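Local coordinates for succinate-semialdehyde dehydrogenase (Synechococcus sp., PDB 4ITA), which probably catalyses the NADP-dependent oxidation of succinic semialdehyde to succinate, as a member of the aldehyde dehydrogenase family, at residues E279-L284 with P345-E350; G304-E309 with Q313-Q318. All coordinates share one frame; numbering follows the deposited sequence.

Contact 1 and contact 2 lie in the same part of the chain, their centres about 20 Å apart. Contact 2 is nested inside the loop that contact 1 closes: helix 274-289 leads to the loop at 304-309 and helix 309-325, and strand 346-349 then returns to pack on the first helix. The nearest atoms of the two contacts are about 6 Å apart and do not touch. Contact 1 is plain helix-on-sheet packing, about 26 Å from the centre of the chain. Contact 2 is closer to the cofactor: the side chain of Leu306 is about 11 Å from the bound NADPH. Neither contact meets another protein chain of the assembly.

Contact 1: E279-L284 with P345-E350; sequences EFLEKL and PTILTE
Leu281 and Leu284 reach from helix 279-284 toward Ile347 and Thr349 on strand 346-349. Leu281 spreads its two methyls over two partners. CD1 lies 4.2 Å from CG2 of Ile347, and CD2 lies 4.1 Å from CG2 of Thr349. Leu281 and Ile347 run past each other in opposite directions. Against Thr349 the leucine is set at a slant. The threonine turns its methyl to the helix: with chi1 65°, OG1 sits between the backbone N and the carbonyl carbon, and CG2, anti to that carbon, meets Leu281. Ile347 is the central residue and divides its branches between the two leucines. While CG2 serves Leu281, CD1 comes within 4.2 Å of Leu284 CD2. The same CD1 is 4.0 Å from Leu284 O. The axes of helix 279-284 and strand 346-349 come within 11.0 Å, their directions 152° apart. On the helix, Lys283 NZ makes a salt bridge to Glu279 OE2 at 2.7 Å, on the anti lone pair of that oxygen, and another to Asp246. Helix 274-289 thus packs on the seven-stranded sheet as in an alpha/beta domain: Leu281 also touches Leu330 and Val369 on the strands flanking 346-349, while Phe280 and Leu284 face helix 245-257.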
loop_
_atom_site.group_PDB
_atom_site.type_symbol
_atom_site.label_atom_id
_atom_site.label_comp_id
_atom_site.label_asym_id
_atom_site.label_seq_id
_atom_site.Cartn_x
_atom_site.Cartn_y
_atom_site.Cartn_z
ATOM N N GLU A 279 -7.287 4.303 -43.488
ATOM C CA GLU A 279 -7.193 5.759 -43.445
ATOM C C GLU A 279 -6.363 6.234 -42.253
ATOM O O GLU A 279 -5.476 7.079 -42.397
ATOM C CB GLU A 279 -8.582 6.402 -43.400
ATOM C CG GLU A 279 -8.534 7.918 -43.317
ATOM C CD GLU A 279 -9.905 8.562 -43.270
ATOM O OE1 GLU A 279 -10.906 7.847 -43.482
ATOM O OE2 GLU A 279 -9.975 9.784 -43.014
ATOM N N PHE A 280 -6.646 5.689 -41.073
ATOM C CA PHE A 280 -5.902 6.089 -39.889
ATOM C C PHE A 280 -4.410 5.766 -40.035
ATOM O O PHE A 280 -3.562 6.608 -39.730
ATOM C CB PHE A 280 -6.473 5.441 -38.619
ATOM C CG PHE A 280 -5.791 5.905 -37.348
ATOM C CD1 PHE A 280 -6.329 6.930 -36.584
ATOM C CD2 PHE A 280 -4.598 5.324 -36.935
ATOM C CE1 PHE A 280 -5.686 7.364 -35.428
ATOM C CE2 PHE A 280 -3.956 5.750 -35.783
ATOM C CZ PHE A 280 -4.503 6.773 -35.034
ATOM N N LEU A 281 -4.088 4.562 -40.491
ATOM C CA LEU A 281 -2.689 4.160 -40.584
ATOM C C LEU A 281 -1.919 5.007 -41.594
ATOM O O LEU A 281 -0.764 5.364 -41.350
ATOM C CB LEU A 281 -2.560 2.675 -40.918
ATOM C CG LEU A 281 -1.127 2.138 -40.974
ATOM C CD1 LEU A 281 -0.362 2.459 -39.689
ATOM C CD2 LEU A 281 -1.131 0.641 -41.243
ATOM N N GLU A 282 -2.542 5.321 -42.728
ATOM C CA GLU A 282 -1.874 6.176 -43.710
ATOM C C GLU A 282 -1.575 7.536 -43.095
ATOM O O GLU A 282 -0.475 8.071 -43.239
ATOM C CB GLU A 282 -2.718 6.348 -44.983
ATOM C CG GLU A 282 -2.183 7.462 -45.903
ATOM C CD GLU A 282 -2.853 7.523 -47.269
ATOM O OE1 GLU A 282 -2.600 6.624 -48.092
ATOM O OE2 GLU A 282 -3.609 8.487 -47.532
ATOM N N LYS A 283 -2.564 8.096 -42.409
ATOM C CA LYS A 283 -2.410 9.401 -41.780
ATOM C C LYS A 283 -1.382 9.384 -40.646
ATOM O O LYS A 283 -0.647 10.358 -40.458
ATOM C CB LYS A 283 -3.768 9.947 -41.325
ATOM C CG LYS A 283 -4.639 10.360 -42.509
ATOM C CD LYS A 283 -6.018 10.850 -42.101
ATOM C CE LYS A 283 -6.720 11.488 -43.294
ATOM N NZ LYS A 283 -8.137 11.825 -43.000
ATOM N N LEU A 284 -1.305 8.274 -39.914
ATOM C CA LEU A 284 -0.322 8.143 -38.838
ATOM C C LEU A 284 1.083 8.076 -39.436
ATOM O O LEU A 284 2.020 8.722 -38.959
ATOM C CB LEU A 284 -0.606 6.881 -38.020
ATOM C CG LEU A 284 0.213 6.741 -36.735
ATOM C CD1 LEU A 284 -0.346 7.657 -35.663
ATOM C CD2 LEU A 284 0.240 5.291 -36.264
ATOM N N PRO A 345 11.274 8.046 -35.490
ATOM C CA PRO A 345 9.887 7.576 -35.405
ATOM C C PRO A 345 9.694 6.352 -36.291
ATOM O O PRO A 345 10.112 6.348 -37.451
ATOM C CB PRO A 345 9.095 8.767 -35.943
ATOM C CG PRO A 345 9.928 9.955 -35.540
ATOM C CD PRO A 345 11.353 9.500 -35.723
ATOM N N THR A 346 9.073 5.320 -35.735
ATOM C CA THR A 346 8.998 4.023 -36.382
ATOM C C THR A 346 7.597 3.455 -36.223
ATOM O O THR A 346 6.964 3.631 -35.184
ATOM C CB THR A 346 10.025 3.052 -35.759
ATOM O OG1 THR A 346 11.349 3.541 -35.989
ATOM C CG2 THR A 346 9.908 1.642 -36.339
ATOM N N ILE A 347 7.111 2.778 -37.262
ATOM C CA ILE A 347 5.827 2.097 -37.195
ATOM C C ILE A 347 6.004 0.657 -37.639
ATOM O O ILE A 347 6.546 0.406 -38.723
ATOM C CB ILE A 347 4.762 2.786 -38.074
ATOM C CG1 ILE A 347 4.533 4.235 -37.617
ATOM C CG2 ILE A 347 3.458 1.982 -38.069
ATOM C CD1 ILE A 347 3.690 5.061 -38.581
ATOM N N LEU A 348 5.576 -0.273 -36.786
ATOM C CA LEU A 348 5.608 -1.706 -37.078
ATOM C C LEU A 348 4.193 -2.234 -37.245
ATOM O O LEU A 348 3.291 -1.912 -36.459
ATOM C CB LEU A 348 6.301 -2.478 -35.950
ATOM C CG LEU A 348 7.726 -2.070 -35.565
ATOM C CD1 LEU A 348 8.214 -2.885 -34.375
ATOM C CD2 LEU A 348 8.680 -2.198 -36.743
ATOM N N THR A 349 4.006 -3.052 -38.277
ATOM C CA THR A 349 2.718 -3.661 -38.567
ATOM C C THR A 349 2.899 -5.160 -38.771
ATOM O O THR A 349 4.029 -5.652 -38.878
ATOM C CB THR A 349 2.109 -3.074 -39.850
ATOM O OG1 THR A 349 2.934 -3.425 -40.969
ATOM C CG2 THR A 349 2.003 -1.550 -39.760
ATOM N N GLU A 350 1.781 -5.877 -38.817
ATOM C CA GLU A 350 1.780 -7.310 -39.128
ATOM C C GLU A 350 2.728 -8.088 -38.225
ATOM O O GLU A 350 3.455 -8.976 -38.675
ATOM C CB GLU A 350 2.151 -7.550 -40.597
ATOM C CG GLU A 350 1.269 -6.829 -41.595
ATOM C CD GLU A 350 1.743 -7.020 -43.026
ATOM O OE1 GLU A 350 2.421 -8.034 -43.297
ATOM O OE2 GLU A 350 1.443 -6.150 -43.870
#

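Contact 2: G304-E309 with Q313-Q318; sequences GPLATE and QDISRQ. With EDO (1,2-ethanediol), chain I.
Glu309 and Gln313 are joined by a first-turn helix bond: Gln313 N donates to Glu309 O at 2.8 Å, with an N-H...O angle of 159°. Their side chains meet beside it. Gln313 CG lies 3.2 Å from Glu309 O. Its amide nitrogen NE2 comes 3.6 Å from the aliphatic CG of Glu309, and the carboxylate and amide planes stand 65° apart. This is van der Waals contact between two exposed side chains. On the buried side, Leu306 CD1 meets Ile315 CG2 at 3.8 Å, the two side chains crossing at about a right angle. In Ile315, chi1 -172° sets CG2 between the backbone N and the carbonyl carbon, where it meets the leucine. Its CD1 lies by a bound 1,2-ethanediol.

That diol, probably from the crystallisation liquor, gives a hydrogen bond from O2 to Gln318 OE1 at 2.7 Å. Ile315 CD1 is 3.9 Å from the diol O2, and Asp314 CB is 3.8 Å from C1. Phe363 N and Glu361 O also hydrogen-bond to it. Gln318 NE2 bonds Glu360 OE1, and the amide therefore spans the diol and that glutamate. A leucine in place of Gln318 would probably leave the diol O2 without its acceptor here and Glu360 OE1 without this donor.

Farther out, Thr308 is the N-cap of helix 309-325, its OG1 accepting from Ile311 N. Gln262 OE1 takes the N-H of Ala307, and Asn260 OD1 that of Gly304. The loop packs through Ala307 on Trp132 and through Pro305 on Thr11. It follows helix 274-289 in the chain and leads into helix 309-325. Next in the chain is strand 328-331, the outermost strand within this chain of the seven-stranded sheet that also holds 346-349.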
loop_
_atom_site.group_PDB
_atom_site.type_symbol
_atom_site.label_atom_id
_atom_site.label_comp_id
_atom_site.label_asym_id
_atom_site.label_seq_id
_atom_site.Cartn_x
_atom_site.Cartn_y
_atom_site.Cartn_z
ATOM N N GLY A 304 14.313 14.582 -30.171
ATOM C CA GLY A 304 15.726 14.566 -29.824
ATOM C C GLY A 304 16.240 13.138 -29.739
ATOM O O GLY A 304 15.542 12.196 -30.108
ATOM N N PRO A 305 17.466 12.962 -29.236
ATOM C CA PRO A 305 18.028 11.621 -29.082
ATOM C C PRO A 305 17.354 10.890 -27.924
ATOM O O PRO A 305 16.803 11.539 -27.033
ATOM C CB PRO A 305 19.490 11.905 -28.711
ATOM C CG PRO A 305 19.407 13.204 -27.942
ATOM C CD PRO A 305 18.329 14.001 -28.639
ATOM N N LEU A 306 17.400 9.565 -27.936
ATOM C CA LEU A 306 17.049 8.796 -26.749
ATOM C C LEU A 306 18.055 9.115 -25.645
ATOM O O LEU A 306 19.158 9.592 -25.918
ATOM C CB LEU A 306 17.043 7.303 -27.065
ATOM C CG LEU A 306 16.063 6.903 -28.169
ATOM C CD1 LEU A 306 16.175 5.416 -28.440
ATOM C CD2 LEU A 306 14.630 7.280 -27.791
ATOM N N ALA A 307 17.696 8.841 -24.401
ATOM C CA ALA A 307 18.485 9.377 -23.292
ATOM C C ALA A 307 19.838 8.712 -23.102
ATOM O O ALA A 307 20.769 9.345 -22.608
ATOM C CB ALA A 307 17.707 9.319 -22.009
ATOM N N THR A 308 19.945 7.431 -23.442
ATOM C CA THR A 308 21.174 6.682 -23.174
ATOM C C THR A 308 21.504 5.724 -24.306
ATOM O O THR A 308 20.634 5.348 -25.091
ATOM C CB THR A 308 21.085 5.838 -21.872
ATOM O OG1 THR A 308 20.268 4.686 -22.100
ATOM C CG2 THR A 308 20.528 6.646 -20.693
ATOM N N GLU A 309 22.764 5.311 -24.383
ATOM C CA GLU A 309 23.152 4.319 -25.384
ATOM C C GLU A 309 22.450 2.984 -25.139
ATOM O O GLU A 309 22.115 2.269 -26.086
ATOM C CB GLU A 309 24.672 4.140 -25.422
ATOM C CG GLU A 309 25.155 3.223 -26.554
ATOM C CD GLU A 309 26.590 3.498 -26.978
ATOM O OE1 GLU A 309 27.229 4.394 -26.390
ATOM O OE2 GLU A 309 27.072 2.823 -27.911
ATOM N N GLN A 313 20.353 0.833 -27.755
ATOM C CA GLN A 313 20.681 -0.558 -28.057
ATOM C C GLN A 313 19.468 -1.456 -27.867
ATOM O O GLN A 313 19.198 -2.338 -28.690
ATOM C CB GLN A 313 21.836 -1.045 -27.179
ATOM C CG GLN A 313 23.170 -0.420 -27.512
ATOM C CD GLN A 313 24.205 -0.692 -26.448
ATOM O OE1 GLN A 313 23.878 -1.152 -25.352
ATOM N NE2 GLN A 313 25.464 -0.406 -26.759
ATOM N N ASP A 314 18.733 -1.231 -26.783
ATOM C CA ASP A 314 17.571 -2.055 -26.479
ATOM C C ASP A 314 16.474 -1.938 -27.541
ATOM O O ASP A 314 15.992 -2.956 -28.047
ATOM C CB ASP A 314 17.013 -1.745 -25.085
ATOM C CG ASP A 314 17.919 -2.220 -23.964
ATOM O OD1 ASP A 314 18.841 -3.025 -24.219
ATOM O OD2 ASP A 314 17.697 -1.785 -22.816
ATOM N N ILE A 315 16.069 -0.719 -27.887
ATOM C CA ILE A 315 15.012 -0.583 -28.891
ATOM C C ILE A 315 15.467 -1.109 -30.255
ATOM O O ILE A 315 14.679 -1.713 -30.987
ATOM C CB ILE A 315 14.458 0.870 -29.009
ATOM C CG1 ILE A 315 13.221 0.907 -29.924
ATOM C CG2 ILE A 315 15.522 1.840 -29.523
ATOM C CD1 ILE A 315 11.985 0.207 -29.364
ATOM N N SER A 316 16.739 -0.908 -30.586
ATOM C CA SER A 316 17.257 -1.379 -31.864
ATOM C C SER A 316 17.136 -2.894 -31.946
ATOM O O SER A 316 16.723 -3.437 -32.975
ATOM C CB SER A 316 18.715 -0.948 -32.057
ATOM O OG SER A 316 18.828 0.463 -32.129
ATOM N N ARG A 317 17.483 -3.568 -30.852
ATOM C CA ARG A 317 17.379 -5.021 -30.784
ATOM C C ARG A 317 15.923 -5.486 -30.825
ATOM O O ARG A 317 15.586 -6.419 -31.560
ATOM C CB ARG A 317 18.073 -5.565 -29.530
ATOM C CG ARG A 317 18.020 -7.088 -29.440
ATOM C CD ARG A 317 18.409 -7.617 -28.058
ATOM N NE ARG A 317 17.692 -6.945 -26.972
ATOM C CZ ARG A 317 16.411 -7.147 -26.673
ATOM N NH1 ARG A 317 15.680 -7.996 -27.382
ATOM N NH2 ARG A 317 15.854 -6.479 -25.669
ATOM N N GLN A 318 15.057 -4.844 -30.041
ATOM C CA GLN A 318 13.643 -5.216 -30.018
ATOM C C GLN A 318 13.037 -5.143 -31.415
ATOM O O GLN A 318 12.338 -6.062 -31.858
ATOM C CB GLN A 318 12.845 -4.309 -29.083
ATOM C CG GLN A 318 13.109 -4.510 -27.605
ATOM C CD GLN A 318 12.398 -3.465 -26.775
ATOM O OE1 GLN A 318 12.652 -2.272 -26.919
ATOM N NE2 GLN A 318 11.490 -3.903 -25.910
HETATM C C1 EDO I . 13.694 -0.744 -23.642
HETATM O O1 EDO I . 12.386 -0.845 -23.046
HETATM C C2 EDO I . 13.638 0.199 -24.843
HETATM O O2 EDO I . 12.385 0.021 -25.502
#